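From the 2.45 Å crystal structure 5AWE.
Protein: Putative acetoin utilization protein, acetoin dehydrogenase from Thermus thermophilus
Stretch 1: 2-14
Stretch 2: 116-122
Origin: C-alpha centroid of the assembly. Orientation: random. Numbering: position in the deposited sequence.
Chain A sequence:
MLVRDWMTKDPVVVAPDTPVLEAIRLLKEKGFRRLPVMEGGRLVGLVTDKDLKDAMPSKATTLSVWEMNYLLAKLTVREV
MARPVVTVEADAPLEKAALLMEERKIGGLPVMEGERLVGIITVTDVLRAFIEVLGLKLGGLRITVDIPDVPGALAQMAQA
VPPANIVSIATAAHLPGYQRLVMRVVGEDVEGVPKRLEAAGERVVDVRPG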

# COMPACT_ATOMS: atom_id res chain seq x y z
N LEU A 2 22.25 36.63 -12.51
CA LEU A 2 21.27 36.08 -13.43
C LEU A 2 20.81 34.70 -12.96
O LEU A 2 21.49 34.06 -12.17
CB LEU A 2 21.89 35.99 -14.82
CG LEU A 2 22.39 37.31 -15.39
CD1 LEU A 2 22.92 37.08 -16.80
CD2 LEU A 2 21.25 38.33 -15.41
N VAL A 3 19.66 34.26 -13.45
CA VAL A 3 19.20 32.90 -13.18
C VAL A 3 20.23 31.89 -13.70
O VAL A 3 20.58 30.93 -13.01
CB VAL A 3 17.84 32.64 -13.84
CG1 VAL A 3 17.41 31.20 -13.62
CG2 VAL A 3 16.81 33.61 -13.28
N ARG A 4 20.73 32.15 -14.92
CA ARG A 4 21.82 31.38 -15.52
C ARG A 4 22.93 31.01 -14.54
O ARG A 4 23.42 29.89 -14.57
CB ARG A 4 22.46 32.16 -16.68
CG ARG A 4 21.61 32.26 -17.92
CD ARG A 4 22.44 32.65 -19.15
NE ARG A 4 21.58 32.81 -20.33
CZ ARG A 4 21.15 31.80 -21.09
NH1 ARG A 4 21.51 30.55 -20.80
NH2 ARG A 4 20.35 32.04 -22.12
N ASP A 5 23.35 31.96 -13.70
CA ASP A 5 24.55 31.77 -12.91
C ASP A 5 24.33 30.84 -11.74
O ASP A 5 25.29 30.44 -11.06
CB ASP A 5 25.07 33.10 -12.38
CG ASP A 5 25.24 34.13 -13.47
OD1 ASP A 5 25.69 33.76 -14.58
OD2 ASP A 5 24.91 35.31 -13.22
N TRP A 6 23.07 30.49 -11.48
CA TRP A 6 22.78 29.70 -10.30
C TRP A 6 21.94 28.46 -10.58
O TRP A 6 21.82 27.58 -9.72
CB TRP A 6 22.11 30.59 -9.26
CG TRP A 6 22.95 31.79 -8.94
CD1 TRP A 6 22.92 33.01 -9.56
CD2 TRP A 6 24.01 31.85 -7.99
NE1 TRP A 6 23.89 33.82 -9.05
CE2 TRP A 6 24.58 33.14 -8.08
CE3 TRP A 6 24.54 30.94 -7.06
CZ2 TRP A 6 25.65 33.55 -7.29
CZ3 TRP A 6 25.60 31.35 -6.27
CH2 TRP A 6 26.15 32.64 -6.39
N MSE A 7 21.37 28.38 -11.79
CA MSE A 7 20.55 27.23 -12.15
C MSE A 7 21.36 25.95 -12.29
O MSE A 7 22.57 26.00 -12.54
CB MSE A 7 19.82 27.50 -13.47
CG MSE A 7 20.69 27.43 -14.70
SE MSE A 7 19.79 27.94 -16.18
CE MSE A 7 20.91 27.32 -17.43
N THR A 8 20.70 24.82 -12.12
CA THR A 8 21.27 23.53 -12.51
C THR A 8 20.92 23.26 -13.97
O THR A 8 19.75 23.28 -14.35
CB THR A 8 20.70 22.39 -11.65
OG1 THR A 8 21.08 22.59 -10.28
CG2 THR A 8 21.23 21.05 -12.13
N LYS A 9 21.93 23.00 -14.79
CA LYS A 9 21.71 22.81 -16.22
C LYS A 9 21.29 21.38 -16.55
O LYS A 9 21.56 20.45 -15.79
CB LYS A 9 22.97 23.18 -17.01
CG LYS A 9 23.33 24.66 -16.98
CD LYS A 9 24.61 24.94 -17.77
CE LYS A 9 24.43 24.66 -19.27
NZ LYS A 9 23.65 25.71 -19.98
N ASP A 10 20.60 21.23 -17.68
CA ASP A 10 20.23 19.91 -18.20
C ASP A 10 19.52 19.03 -17.16
O ASP A 10 20.03 17.97 -16.79
CB ASP A 10 21.47 19.19 -18.73
CG ASP A 10 22.17 19.96 -19.84
OD1 ASP A 10 21.47 20.64 -20.63
OD2 ASP A 10 23.41 19.89 -19.93
N PRO A 11 18.35 19.47 -16.67
CA PRO A 11 17.61 18.69 -15.68
C PRO A 11 16.94 17.47 -16.30
O PRO A 11 16.83 17.37 -17.53
CB PRO A 11 16.58 19.68 -15.14
CG PRO A 11 16.33 20.59 -16.28
CD PRO A 11 17.65 20.73 -17.00
N VAL A 12 16.51 16.54 -15.45
CA VAL A 12 15.77 15.38 -15.92
C VAL A 12 14.36 15.81 -16.27
O VAL A 12 13.74 16.57 -15.54
CB VAL A 12 15.69 14.30 -14.82
CG1 VAL A 12 14.88 13.11 -15.33
CG2 VAL A 12 17.10 13.87 -14.42
N VAL A 13 13.85 15.34 -17.40
CA VAL A 13 12.48 15.64 -17.75
C VAL A 13 11.74 14.33 -17.93
O VAL A 13 12.33 13.26 -17.85
CB VAL A 13 12.39 16.49 -19.05
CG1 VAL A 13 13.23 17.75 -18.91
CG2 VAL A 13 12.86 15.67 -20.25
N VAL A 14 10.45 14.42 -18.17
CA VAL A 14 9.63 13.24 -18.22
C VAL A 14 8.54 13.54 -19.24
O VAL A 14 8.39 14.70 -19.66
CB VAL A 14 9.05 12.95 -16.79
CG1 VAL A 14 7.67 13.55 -16.64
CG2 VAL A 14 9.08 11.47 -16.51
N ARG A 116 12.39 27.23 -25.19
CA ARG A 116 13.31 26.14 -24.86
C ARG A 116 13.61 26.00 -23.37
O ARG A 116 13.57 26.99 -22.63
CB ARG A 116 14.62 26.31 -25.63
CG ARG A 116 15.52 25.10 -25.54
CD ARG A 116 16.95 25.49 -25.85
NE ARG A 116 17.52 24.72 -26.95
CZ ARG A 116 17.92 23.46 -26.86
NH1 ARG A 116 17.81 22.82 -25.70
NH2 ARG A 116 18.45 22.85 -27.91
N LEU A 117 13.93 24.78 -22.93
CA LEU A 117 14.26 24.51 -21.53
C LEU A 117 15.77 24.33 -21.37
O LEU A 117 16.36 23.48 -22.04
CB LEU A 117 13.53 23.25 -21.05
CG LEU A 117 13.83 22.70 -19.65
CD1 LEU A 117 13.34 23.68 -18.59
CD2 LEU A 117 13.14 21.35 -19.45
N VAL A 118 16.38 25.12 -20.49
CA VAL A 118 17.83 25.11 -20.33
C VAL A 118 18.30 24.66 -18.95
O VAL A 118 19.46 24.29 -18.78
CB VAL A 118 18.44 26.49 -20.62
CG1 VAL A 118 18.17 26.88 -22.07
CG2 VAL A 118 17.85 27.53 -19.68
N GLY A 119 17.42 24.71 -17.97
CA GLY A 119 17.79 24.23 -16.65
C GLY A 119 16.71 24.40 -15.59
O GLY A 119 15.53 24.62 -15.89
N ILE A 120 17.12 24.29 -14.33
CA ILE A 120 16.18 24.41 -13.24
C ILE A 120 16.84 25.12 -12.06
O ILE A 120 17.99 24.85 -11.72
CB ILE A 120 15.68 23.00 -12.84
CG1 ILE A 120 14.42 23.12 -12.00
CG2 ILE A 120 16.77 22.25 -12.09
CD1 ILE A 120 13.45 22.01 -12.28
N ILE A 121 16.12 26.06 -11.45
CA ILE A 121 16.66 26.80 -10.30
C ILE A 121 15.76 26.63 -9.08
O ILE A 121 14.53 26.77 -9.16
CB ILE A 121 16.84 28.31 -10.63
CG1 ILE A 121 17.49 29.03 -9.45
CG2 ILE A 121 15.49 28.93 -10.97
CD1 ILE A 121 17.96 30.46 -9.77
N THR A 122 16.37 26.33 -7.94
CA THR A 122 15.59 26.02 -6.74
C THR A 122 15.82 27.05 -5.65
O THR A 122 16.65 27.96 -5.80
CB THR A 122 15.96 24.64 -6.17
OG1 THR A 122 17.30 24.68 -5.65
CG2 THR A 122 15.89 23.58 -7.27
O HOH W 1 18.57 23.16 -9.30

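How does the backbone join two stretches more than a hundred residues apart in one chain? Residues 116-122 form a strand, and T8 and K9 pair with it antiparallel, making a very short two-residue strand of their own. T8 and I120 are the hydrogen-bonded pair: T8 N donates to I120 O at 2.7 Å, and I120 N donates to T8 O at 2.8 Å, both with N-H...acceptor angles of 156°. K9 and G119 follow as the non-hydrogen-bonded pair, their CA atoms 4.2 Å apart. Just beyond, D10 N makes a weak hydrogen bond of 3.4 Å to V118 O. Before the strand, the chain turns back on itself through W6 N to V3 O (3.0 Å) and M7 N to V3 O (2.9 Å), while L2 N also bonds to D5 OD2 at 3.1 Å.

Why does glycine suit position 119? The chains come very close here: T8 O lies 3.2 Å from G119 CA, and P11 CD is 3.5 Å from the same CA. An ideally placed CB on G119 would sit 2.6 Å from T8 O, a clash, and tightly at 3.1 Å from the SE atom of M7, which is selenomethionine in this crystal. With no side chain, G119 lets its neighbours pack directly against the backbone. Its phi/psi of 177/-164 is a fully extended conformation that glycine adopts easily.

What do the apolar side chains bury around M7? M7 takes chi1 p and then runs out extended, with chi2 and chi3 both t, which carries its SE past G119 CA at 4.2 Å and its CE to V118 CG2 at 3.8 Å. The unbranched side chain can thus span the place where G119 offers no side chain. At the other end of this patch, the buried I121, with both chi angles t, sends its CD1 to within 4.0 Å of V3 CG1 and 4.2 Å of W6 CB, while its CB lies 4.2 Å from M7 CB. One long isoleucine side chain therefore touches three residues of the turn that leads into the short strand. These contacts contribute to the 548 Å² buried between the stretches.

How is the face carrying T8 and I120 closed? The CB atoms of both residues point to this side of the sheet, and T8 CB approaches I120 CG2 at 4.0 Å. P11 aims its CA-to-CB bond toward the strand, and its CB rests 4.0 Å from the same I120 CG2; the compact ring adds apolar surface without needing a backbone donor. Farther along, V13 CG1 meets L117 CD2 at 3.6 Å, the end of the leucine reaching nearer than its sideways CA-to-CB bond alone would suggest. Threonine adds a polar link: T8 OG1 donates to a water at 2.8 Å, and that water donates to I120 O at 3.0 Å, so I120 O receives both this bond and the one from T8 N.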